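Side-chain contacts in hydrazine synthase subunit alpha (Candidatus Kuenenia stuttgartiensis, PDB 5C2V), which catalyses the condensation of hydroxylamine with ammonia to hydrazine, the second half-reaction of the hydrazine synthase complex, and carries two heme c groups: residues Ala314-Asp319 against Lys324-Leu329; Leu597-Asp602 against Glu753-Val758; Lys640-Asp645 against Ile757-Asp762. All blocks are in the same frame, centred on the assembly; numbering follows the deposited sequence.

Contact 1: residues Ala314-Asp319 against Lys324-Leu329; sequences AAVSWD and KTYEKL
Ala315 and Glu327 form the hydrogen-bonded pair of a beta hairpin at the edge of a four-stranded antiparallel sheet, an arrangement consistent with a blade of the six-bladed beta-propeller. Ala315 N donates to Glu327 O at 3.3 Å, and Glu327 N donates back to Ala315 O at 3.1 Å. Ala315 CB meets Leu329 CD1 at 3.8 Å. Glu327 CG touches the same methyl, while its OE2 goes on to a salt bridge with Lys297.

Tyr326 lies on the other side of the hairpin. Its CG is anti to the backbone N (chi1 -179°), which brings the ring across Val316, with CE2 and OH near Ala314 CB. Val316 CG1 comes to the ring edge, 3.6 Å from Tyr326 CD2. The phenol oxygen reaches past Ala314 CB to Glu302.

Near the turn, Ser317 N makes a weak bond of 3.4 Å to Thr325 OG1. That hydroxyl also bonds to the carbonyl of Phe322, and Ser317 OG is held by Ala320 N.

Strand 297-303 flanks strand 312-317, with backbone bonds from Tyr300 to Ala314 and Ile298 to Val316. Tyr273 of strand 270-273 packs on Val316 and Tyr326, and Arg309 of the beta subunit packs on Ser317.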
loop_
_atom_site.group_PDB
_atom_site.type_symbol
_atom_site.label_atom_id
_atom_site.label_comp_id
_atom_site.label_asym_id
_atom_site.label_seq_id
_atom_site.Cartn_x
_atom_site.Cartn_y
_atom_site.Cartn_z
ATOM N N ALA D 314 8.186 18.576 6.189
ATOM C CA ALA D 314 6.971 18.091 6.837
ATOM C C ALA D 314 7.021 18.358 8.336
ATOM O O ALA D 314 8.095 18.565 8.900
ATOM C CB ALA D 314 6.778 16.608 6.565
ATOM N N ALA D 315 5.859 18.359 8.982
ATOM C CA ALA D 315 5.800 18.646 10.409
ATOM C C ALA D 315 4.708 17.866 11.137
ATOM O O ALA D 315 3.604 17.688 10.619
ATOM C CB ALA D 315 5.605 20.141 10.630
ATOM N N VAL D 316 5.030 17.406 12.343
ATOM C CA VAL D 316 4.044 16.791 13.231
ATOM C C VAL D 316 4.283 17.265 14.661
ATOM O O VAL D 316 5.420 17.285 15.123
ATOM C CB VAL D 316 4.089 15.243 13.185
ATOM C CG1 VAL D 316 3.469 14.723 11.898
ATOM C CG2 VAL D 316 5.516 14.734 13.341
ATOM N N SER D 317 3.215 17.649 15.354
ATOM C CA SER D 317 3.333 18.193 16.707
ATOM C C SER D 317 4.054 17.226 17.644
ATOM O O SER D 317 3.755 16.034 17.667
ATOM C CB SER D 317 1.955 18.531 17.275
ATOM O OG SER D 317 1.296 17.368 17.744
ATOM N N TRP D 318 5.010 17.749 18.405
ATOM C CA TRP D 318 5.776 16.930 19.336
ATOM C C TRP D 318 4.901 16.397 20.463
ATOM O O TRP D 318 5.068 15.260 20.906
ATOM C CB TRP D 318 6.945 17.726 19.921
ATOM C CG TRP D 318 7.428 17.175 21.227
ATOM C CD1 TRP D 318 7.150 17.659 22.471
ATOM C CD2 TRP D 318 8.254 16.021 21.419
ATOM N NE1 TRP D 318 7.760 16.883 23.427
ATOM C CE2 TRP D 318 8.444 15.871 22.807
ATOM C CE3 TRP D 318 8.856 15.104 20.553
ATOM C CZ2 TRP D 318 9.210 14.842 23.348
ATOM C CZ3 TRP D 318 9.618 14.082 21.093
ATOM C CH2 TRP D 318 9.787 13.959 22.477
ATOM N N ASP D 319 3.967 17.224 20.921
ATOM C CA ASP D 319 3.084 16.855 22.021
ATOM C C ASP D 319 2.176 15.689 21.639
ATOM O O ASP D 319 1.998 14.751 22.417
ATOM C CB ASP D 319 2.244 18.057 22.458
ATOM C CG ASP D 319 3.091 19.191 23.004
ATOM O OD1 ASP D 319 4.187 18.913 23.534
ATOM O OD2 ASP D 319 2.660 20.359 22.904
ATOM N N LYS D 324 -3.407 13.421 12.690
ATOM C CA LYS D 324 -4.286 14.581 12.786
ATOM C C LYS D 324 -3.497 15.887 12.875
ATOM O O LYS D 324 -4.003 16.949 12.514
ATOM C CB LYS D 324 -5.224 14.442 13.991
ATOM C CG LYS D 324 -4.518 14.308 15.331
ATOM C CD LYS D 324 -5.510 14.057 16.458
ATOM C CE LYS D 324 -6.209 12.715 16.296
ATOM N NZ LYS D 324 -7.167 12.448 17.405
ATOM N N THR D 325 -2.262 15.806 13.362
ATOM C CA THR D 325 -1.403 16.983 13.460
ATOM C C THR D 325 -0.425 17.113 12.291
ATOM O O THR D 325 0.342 18.075 12.226
ATOM C CB THR D 325 -0.599 16.979 14.775
ATOM O OG1 THR D 325 0.382 15.934 14.740
ATOM C CG2 THR D 325 -1.522 16.773 15.967
ATOM N N TYR D 326 -0.446 16.150 11.373
ATOM C CA TYR D 326 0.475 16.159 10.237
ATOM C C TYR D 326 0.156 17.292 9.265
ATOM O O TYR D 326 -1.008 17.645 9.074
ATOM C CB TYR D 326 0.438 14.813 9.502
ATOM C CG TYR D 326 1.374 14.726 8.311
ATOM C CD1 TYR D 326 0.944 15.072 7.035
ATOM C CD2 TYR D 326 2.685 14.292 8.462
ATOM C CE1 TYR D 326 1.794 14.994 5.946
ATOM C CE2 TYR D 326 3.543 14.210 7.377
ATOM C CZ TYR D 326 3.091 14.562 6.122
ATOM O OH TYR D 326 3.938 14.482 5.041
ATOM N N GLU D 327 1.194 17.858 8.655
ATOM C CA GLU D 327 1.014 18.913 7.663
ATOM C C GLU D 327 2.181 18.999 6.681
ATOM O O GLU D 327 3.290 18.549 6.974
ATOM C CB GLU D 327 0.820 20.265 8.354
ATOM C CG GLU D 327 1.958 20.659 9.281
ATOM C CD GLU D 327 1.764 22.038 9.881
ATOM O OE1 GLU D 327 1.096 22.878 9.240
ATOM O OE2 GLU D 327 2.275 22.282 10.993
ATOM N N LYS D 328 1.917 19.583 5.515
ATOM C CA LYS D 328 2.940 19.798 4.496
ATOM C C LYS D 328 3.362 21.263 4.473
ATOM O O LYS D 328 2.555 22.143 4.170
ATOM C CB LYS D 328 2.426 19.378 3.118
ATOM C CG LYS D 328 3.372 18.480 2.341
ATOM C CD LYS D 328 3.470 17.108 2.981
ATOM C CE LYS D 328 4.270 16.154 2.114
ATOM N NZ LYS D 328 4.282 14.776 2.679
ATOM N N LEU D 329 4.622 21.524 4.803
ATOM C CA LEU D 329 5.116 22.894 4.902
ATOM C C LEU D 329 5.534 23.506 3.564
ATOM O O LEU D 329 5.579 24.728 3.429
ATOM C CB LEU D 329 6.296 22.949 5.876
ATOM C CG LEU D 329 5.999 22.496 7.306
ATOM C CD1 LEU D 329 7.241 22.603 8.178
ATOM C CD2 LEU D 329 4.851 23.302 7.894
#

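Contact 2: residues Leu597-Asp602 against Glu753-Val758; sequences LKFDND and ERYAIV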
loop_
_atom_site.group_PDB
_atom_site.type_symbol
_atom_site.label_atom_id
_atom_site.label_comp_id
_atom_site.label_asym_id
_atom_site.label_seq_id
_atom_site.Cartn_x
_atom_site.Cartn_y
_atom_site.Cartn_z
ATOM N N LEU D 597 13.642 -26.871 23.138
ATOM C CA LEU D 597 12.263 -27.110 23.551
ATOM C C LEU D 597 12.020 -28.572 23.877
ATOM O O LEU D 597 12.746 -29.454 23.418
ATOM C CB LEU D 597 11.275 -26.679 22.464
ATOM C CG LEU D 597 10.662 -25.290 22.608
ATOM C CD1 LEU D 597 11.688 -24.278 22.206
ATOM C CD2 LEU D 597 9.403 -25.146 21.767
ATOM N N LYS D 598 10.987 -28.819 24.671
ATOM C CA LYS D 598 10.515 -30.171 24.914
ATOM C C LYS D 598 9.085 -30.303 24.409
ATOM O O LYS D 598 8.240 -29.447 24.684
ATOM C CB LYS D 598 10.602 -30.525 26.400
ATOM C CG LYS D 598 12.025 -30.679 26.911
ATOM C CD LYS D 598 12.053 -31.257 28.316
ATOM C CE LYS D 598 11.432 -30.303 29.321
ATOM N NZ LYS D 598 11.550 -30.821 30.712
ATOM N N PHE D 599 8.833 -31.368 23.655
ATOM C CA PHE D 599 7.504 -31.657 23.129
ATOM C C PHE D 599 7.003 -32.996 23.656
ATOM O O PHE D 599 7.797 -33.853 24.042
ATOM C CB PHE D 599 7.511 -31.680 21.596
ATOM C CG PHE D 599 8.018 -30.414 20.966
ATOM C CD1 PHE D 599 7.158 -29.360 20.707
ATOM C CD2 PHE D 599 9.352 -30.287 20.616
ATOM C CE1 PHE D 599 7.621 -28.198 20.120
ATOM C CE2 PHE D 599 9.821 -29.127 20.028
ATOM C CZ PHE D 599 8.954 -28.082 19.780
ATOM N N ASP D 600 5.686 -33.175 23.666
ATOM C CA ASP D 600 5.103 -34.459 24.036
ATOM C C ASP D 600 5.088 -35.404 22.838
ATOM O O ASP D 600 5.688 -35.116 21.803
ATOM C CB ASP D 600 3.688 -34.278 24.598
ATOM C CG ASP D 600 2.791 -33.449 23.693
ATOM O OD1 ASP D 600 3.003 -33.440 22.462
ATOM O OD2 ASP D 600 1.860 -32.804 24.220
ATOM N N ASN D 601 4.403 -36.532 22.984
ATOM C CA ASN D 601 4.299 -37.505 21.904
ATOM C C ASN D 601 3.434 -36.996 20.755
ATOM O O ASN D 601 3.532 -37.484 19.629
ATOM C CB ASN D 601 3.742 -38.827 22.432
ATOM C CG ASN D 601 4.609 -39.432 23.520
ATOM O OD1 ASN D 601 5.828 -39.269 23.519
ATOM N ND2 ASN D 601 3.979 -40.131 24.458
ATOM N N ASP D 602 2.588 -36.011 21.045
ATOM C CA ASP D 602 1.708 -35.431 20.035
ATOM C C ASP D 602 2.420 -34.356 19.218
ATOM O O ASP D 602 1.939 -33.947 18.162
ATOM C CB ASP D 602 0.458 -34.839 20.689
ATOM C CG ASP D 602 -0.339 -35.867 21.465
ATOM O OD1 ASP D 602 -0.216 -37.072 21.161
ATOM O OD2 ASP D 602 -1.092 -35.469 22.379
ATOM N N GLU D 753 13.661 -33.053 13.384
ATOM C CA GLU D 753 13.882 -32.663 11.994
ATOM C C GLU D 753 12.817 -31.674 11.518
ATOM O O GLU D 753 13.127 -30.609 10.965
ATOM C CB GLU D 753 13.892 -33.903 11.095
ATOM C CG GLU D 753 14.945 -34.937 11.474
ATOM C CD GLU D 753 14.682 -36.300 10.857
ATOM O OE1 GLU D 753 13.552 -36.530 10.378
ATOM O OE2 GLU D 753 15.605 -37.141 10.853
ATOM N N ARG D 754 11.559 -32.039 11.745
ATOM C CA ARG D 754 10.428 -31.211 11.352
ATOM C C ARG D 754 10.495 -29.839 12.014
ATOM O O ARG D 754 10.315 -28.811 11.354
ATOM C CB ARG D 754 9.112 -31.908 11.705
ATOM C CG ARG D 754 7.875 -31.211 11.167
ATOM C CD ARG D 754 6.629 -32.058 11.370
ATOM N NE ARG D 754 6.303 -32.234 12.783
ATOM C CZ ARG D 754 5.283 -32.961 13.228
ATOM N NH1 ARG D 754 4.485 -33.582 12.370
ATOM N NH2 ARG D 754 5.060 -33.065 14.531
ATOM N N TYR D 755 10.771 -29.821 13.315
ATOM C CA TYR D 755 10.861 -28.557 14.034
ATOM C C TYR D 755 12.133 -27.804 13.665
ATOM O O TYR D 755 12.225 -26.595 13.869
ATOM C CB TYR D 755 10.802 -28.773 15.545
ATOM C CG TYR D 755 10.573 -27.486 16.302
ATOM C CD1 TYR D 755 9.323 -26.882 16.310
ATOM C CD2 TYR D 755 11.605 -26.866 16.993
ATOM C CE1 TYR D 755 9.104 -25.703 16.990
ATOM C CE2 TYR D 755 11.395 -25.684 17.679
ATOM C CZ TYR D 755 10.141 -25.107 17.673
ATOM O OH TYR D 755 9.922 -23.931 18.352
ATOM N N ALA D 756 13.118 -28.519 13.132
ATOM C CA ALA D 756 14.304 -27.861 12.598
ATOM C C ALA D 756 13.907 -27.069 11.363
ATOM O O ALA D 756 14.342 -25.930 11.173
ATOM C CB ALA D 756 15.392 -28.869 12.271
ATOM N N ILE D 757 13.070 -27.677 10.526
ATOM C CA ILE D 757 12.534 -26.978 9.360
ATOM C C ILE D 757 11.685 -25.779 9.791
ATOM O O ILE D 757 11.806 -24.684 9.227
ATOM C CB ILE D 757 11.692 -27.919 8.476
ATOM C CG1 ILE D 757 12.558 -29.063 7.946
ATOM C CG2 ILE D 757 11.065 -27.151 7.322
ATOM C CD1 ILE D 757 11.814 -30.027 7.050
ATOM N N VAL D 758 10.838 -25.990 10.796
ATOM C CA VAL D 758 10.009 -24.919 11.347
ATOM C C VAL D 758 10.856 -23.733 11.811
ATOM O O VAL D 758 10.577 -22.583 11.460
ATOM C CB VAL D 758 9.155 -25.418 12.531
ATOM C CG1 VAL D 758 8.439 -24.253 13.201
ATOM C CG2 VAL D 758 8.158 -26.468 12.064
#
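Phe599 and Tyr755 form a T-shaped (edge-to-face) aromatic pair. It joins the two-stranded antiparallel hairpin 596-599/605-609 to helix 751-762 of the cytochrome c region. The contact is small and made by three side chains, and only Tyr755 among them is buried.

The aromatic interaction comes first. The edge of Phe599 points at the face of Tyr755, with centroids 4.9 Å apart and planes at 60°. Phe599 CZ leads. It stands 3.6 Å above the Tyr755 plane, over the ring centre, and so touches all six ring carbons of Tyr755. Its neighbour Phe599 CE2 leans over the CG end of the tyrosine. The two side chains cross at about a right angle. Tyr755 has CG anti to its backbone N (chi1 -167°), which carries the ring off the helix toward the strand.

The aliphatic contact follows. Leu597, two residues before Phe599 on the strand, reaches the outer end of the same tyrosine. Phe599 therefore covers the middle of one face while Leu597 meets the hydroxyl end. Tyr508 of strand 503-510 packs on both Leu597 and Tyr755.

The polar interactions lie at the margins. Tyr755 OH is hydrogen-bonded to Gly536 O, which ties the far end of the ring to a loop and should limit its movement under Phe599. Within the hairpin turn, Asp600 OD1 takes a hydrogen bond from Asn604 N and a weak one, 3.0 Å, from Asp602 N. On the helix, Arg754 makes a cation-pi contact with Tyr723.

Leu597 CD2 lies 3.7 Å from Tyr755 OH and 4.2 Å from Tyr755 CZ.

Contact 3: residues Lys640-Asp645 against Ile757-Asp762; sequences KQRTVD and IVEWID
Arg642 and Glu759 form a bidentate salt bridge between the loop leading into helix 646-657 and helix 751-762. Both belong to the C-terminal domain, which holds the bis-histidine-coordinated heme c. Arg642 NH2 donates to Glu759 OE2 at 3.1 Å. Arg642 NH1 donates to Glu759 OE1 at 3.3 Å, a weak bond. Both N-H bonds are fairly straight, at 165°. The carboxylate sits at the edge of the guanidinium, near its plane, and the two planes are 28° apart. The NH2 donor meets OE2 on its syn side, somewhat out of the carboxylate plane.

The arginine chain is extended at first and then bends at chi3 (66°), which brings its tip toward the helix. Glu759 is buried, and these partners probably stabilise its negative charge. OE2 has a second one in Tyr508 OH, which probably steadies the carboxylate further.

Beside the salt bridge, Val644 packs on the helix by both methyls. Val644 CG2 rests 4.0 Å from Glu759 CB and lies equally close to OE1. CG1 faces the start of the Trp760 side chain.

Several other polar groups have partners beyond the two segments. Trp760 NE1 donates to Gln766 O, Val644 O accepts from Asn769 ND2, and Thr643 OG1 bonds to Arg503 O. Asp762 OD1 takes Ala713 N, and OD2 forms a salt bridge with Arg463. Asp645 is the N-cap of helix 646-657, which leads to the heme-linked Cys658. Asp645 OD2 also takes Asn769 N and a salt bridge from Arg647.

The nearest apolar touch is Val644 CG1 to Trp760 CB, at 3.7 Å.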
loop_
_atom_site.group_PDB
_atom_site.type_symbol
_atom_site.label_atom_id
_atom_site.label_comp_id
_atom_site.label_asym_id
_atom_site.label_seq_id
_atom_site.Cartn_x
_atom_site.Cartn_y
_atom_site.Cartn_z
ATOM N N LYS D 640 29.084 -19.872 21.099
ATOM C CA LYS D 640 28.249 -21.067 21.103
ATOM C C LYS D 640 26.777 -20.829 20.746
ATOM O O LYS D 640 25.975 -21.762 20.785
ATOM C CB LYS D 640 28.353 -21.738 22.474
ATOM C CG LYS D 640 29.786 -21.806 22.977
ATOM C CD LYS D 640 29.885 -22.396 24.369
ATOM C CE LYS D 640 29.711 -23.900 24.342
ATOM N NZ LYS D 640 29.989 -24.497 25.677
ATOM N N GLN D 641 26.418 -19.591 20.411
ATOM C CA GLN D 641 25.028 -19.266 20.083
ATOM C C GLN D 641 24.551 -20.030 18.847
ATOM O O GLN D 641 25.197 -20.006 17.800
ATOM C CB GLN D 641 24.860 -17.760 19.866
ATOM C CG GLN D 641 23.409 -17.297 19.875
ATOM C CD GLN D 641 23.267 -15.804 19.644
ATOM O OE1 GLN D 641 23.837 -15.254 18.702
ATOM N NE2 GLN D 641 22.505 -15.141 20.506
ATOM N N ARG D 642 23.409 -20.700 18.979
ATOM C CA ARG D 642 22.923 -21.617 17.951
ATOM C C ARG D 642 22.068 -20.940 16.881
ATOM O O ARG D 642 21.260 -20.058 17.176
ATOM C CB ARG D 642 22.123 -22.750 18.601
ATOM C CG ARG D 642 21.708 -23.858 17.643
ATOM C CD ARG D 642 20.941 -24.957 18.361
ATOM N NE ARG D 642 19.651 -24.493 18.866
ATOM C CZ ARG D 642 18.499 -24.640 18.220
ATOM N NH1 ARG D 642 18.472 -25.243 17.038
ATOM N NH2 ARG D 642 17.373 -24.189 18.754
ATOM N N THR D 643 22.260 -21.369 15.637
ATOM C CA THR D 643 21.431 -20.933 14.518
ATOM C C THR D 643 21.105 -22.128 13.630
ATOM O O THR D 643 21.689 -23.201 13.784
ATOM C CB THR D 643 22.121 -19.848 13.674
ATOM O OG1 THR D 643 21.165 -19.243 12.793
ATOM C CG2 THR D 643 23.252 -20.449 12.853
ATOM N N VAL D 644 20.164 -21.946 12.709
ATOM C CA VAL D 644 19.832 -22.996 11.755
ATOM C C VAL D 644 20.356 -22.645 10.366
ATOM O O VAL D 644 19.927 -21.664 9.760
ATOM C CB VAL D 644 18.315 -23.241 11.679
ATOM C CG1 VAL D 644 18.013 -24.374 10.712
ATOM C CG2 VAL D 644 17.760 -23.556 13.059
ATOM N N ASP D 645 21.291 -23.451 9.874
ATOM C CA ASP D 645 21.875 -23.245 8.555
ATOM C C ASP D 645 21.359 -24.303 7.584
ATOM O O ASP D 645 21.366 -25.493 7.896
ATOM C CB ASP D 645 23.402 -23.287 8.633
ATOM C CG ASP D 645 24.065 -22.866 7.338
ATOM O OD1 ASP D 645 24.277 -23.737 6.467
ATOM O OD2 ASP D 645 24.382 -21.667 7.193
ATOM N N ILE D 757 13.070 -27.677 10.526
ATOM C CA ILE D 757 12.534 -26.978 9.360
ATOM C C ILE D 757 11.685 -25.779 9.791
ATOM O O ILE D 757 11.806 -24.684 9.227
ATOM C CB ILE D 757 11.692 -27.919 8.476
ATOM C CG1 ILE D 757 12.558 -29.063 7.946
ATOM C CG2 ILE D 757 11.065 -27.151 7.322
ATOM C CD1 ILE D 757 11.814 -30.027 7.050
ATOM N N VAL D 758 10.838 -25.990 10.796
ATOM C CA VAL D 758 10.009 -24.919 11.347
ATOM C C VAL D 758 10.856 -23.733 11.811
ATOM O O VAL D 758 10.577 -22.583 11.460
ATOM C CB VAL D 758 9.155 -25.418 12.531
ATOM C CG1 VAL D 758 8.439 -24.253 13.201
ATOM C CG2 VAL D 758 8.158 -26.468 12.064
ATOM N N GLU D 759 11.892 -24.026 12.592
ATOM C CA GLU D 759 12.817 -23.005 13.069
ATOM C C GLU D 759 13.494 -22.285 11.911
ATOM O O GLU D 759 13.623 -21.059 11.924
ATOM C CB GLU D 759 13.878 -23.620 13.983
ATOM C CG GLU D 759 13.401 -23.900 15.394
ATOM C CD GLU D 759 14.512 -24.412 16.290
ATOM O OE1 GLU D 759 15.377 -25.166 15.795
ATOM O OE2 GLU D 759 14.523 -24.055 17.486
ATOM N N TRP D 760 13.925 -23.055 10.917
ATOM C CA TRP D 760 14.573 -22.491 9.738
ATOM C C TRP D 760 13.674 -21.477 9.042
ATOM O O TRP D 760 14.116 -20.382 8.696
ATOM C CB TRP D 760 14.967 -23.598 8.758
ATOM C CG TRP D 760 15.398 -23.080 7.419
ATOM C CD1 TRP D 760 16.482 -22.295 7.152
ATOM C CD2 TRP D 760 14.755 -23.318 6.161
ATOM N NE1 TRP D 760 16.551 -22.025 5.807
ATOM C CE2 TRP D 760 15.503 -22.642 5.176
ATOM C CE3 TRP D 760 13.620 -24.034 5.772
ATOM C CZ2 TRP D 760 15.152 -22.661 3.828
ATOM C CZ3 TRP D 760 13.274 -24.054 4.433
ATOM C CH2 TRP D 760 14.037 -23.372 3.477
ATOM N N ILE D 761 12.409 -21.839 8.849
ATOM C CA ILE D 761 11.464 -20.944 8.188
ATOM C C ILE D 761 11.156 -19.712 9.039
ATOM O O ILE D 761 11.123 -18.590 8.530
ATOM C CB ILE D 761 10.152 -21.672 7.847
ATOM C CG1 ILE D 761 10.427 -22.834 6.893
ATOM C CG2 ILE D 761 9.152 -20.713 7.230
ATOM C CD1 ILE D 761 9.181 -23.531 6.402
ATOM N N ASP D 762 10.943 -19.920 10.335
ATOM C CA ASP D 762 10.650 -18.818 11.250
ATOM C C ASP D 762 11.814 -17.833 11.357
ATOM O O ASP D 762 11.611 -16.649 11.631
ATOM C CB ASP D 762 10.295 -19.355 12.637
ATOM C CG ASP D 762 8.800 -19.488 12.846
ATOM O OD1 ASP D 762 8.046 -19.370 11.857
ATOM O OD2 ASP D 762 8.379 -19.716 13.999
#

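In the fold
Contacts 2 and 3 are neighbours, with centres about 13 Å apart. Both use helix 751-762 and share Ile757 and Val758. They also touch directly, Val644 CG1 lying 4.0 Å from Ala756 O. Tyr508 serves both, packing in contact 2 and bonding Glu759 in contact 3. Contact 3 is nearer to heme: the side chain of Trp760 is about 9 Å from a bound heme c and about 11 Å from that of Cys658, which is covalently linked to heme. The side chain of Tyr755 of contact 2 is about 13 Å from a heme c. Contact 1 stands apart, probably in the propeller, its centre about 49 Å from that of contact 2 and about 43 Å from that of contact 3.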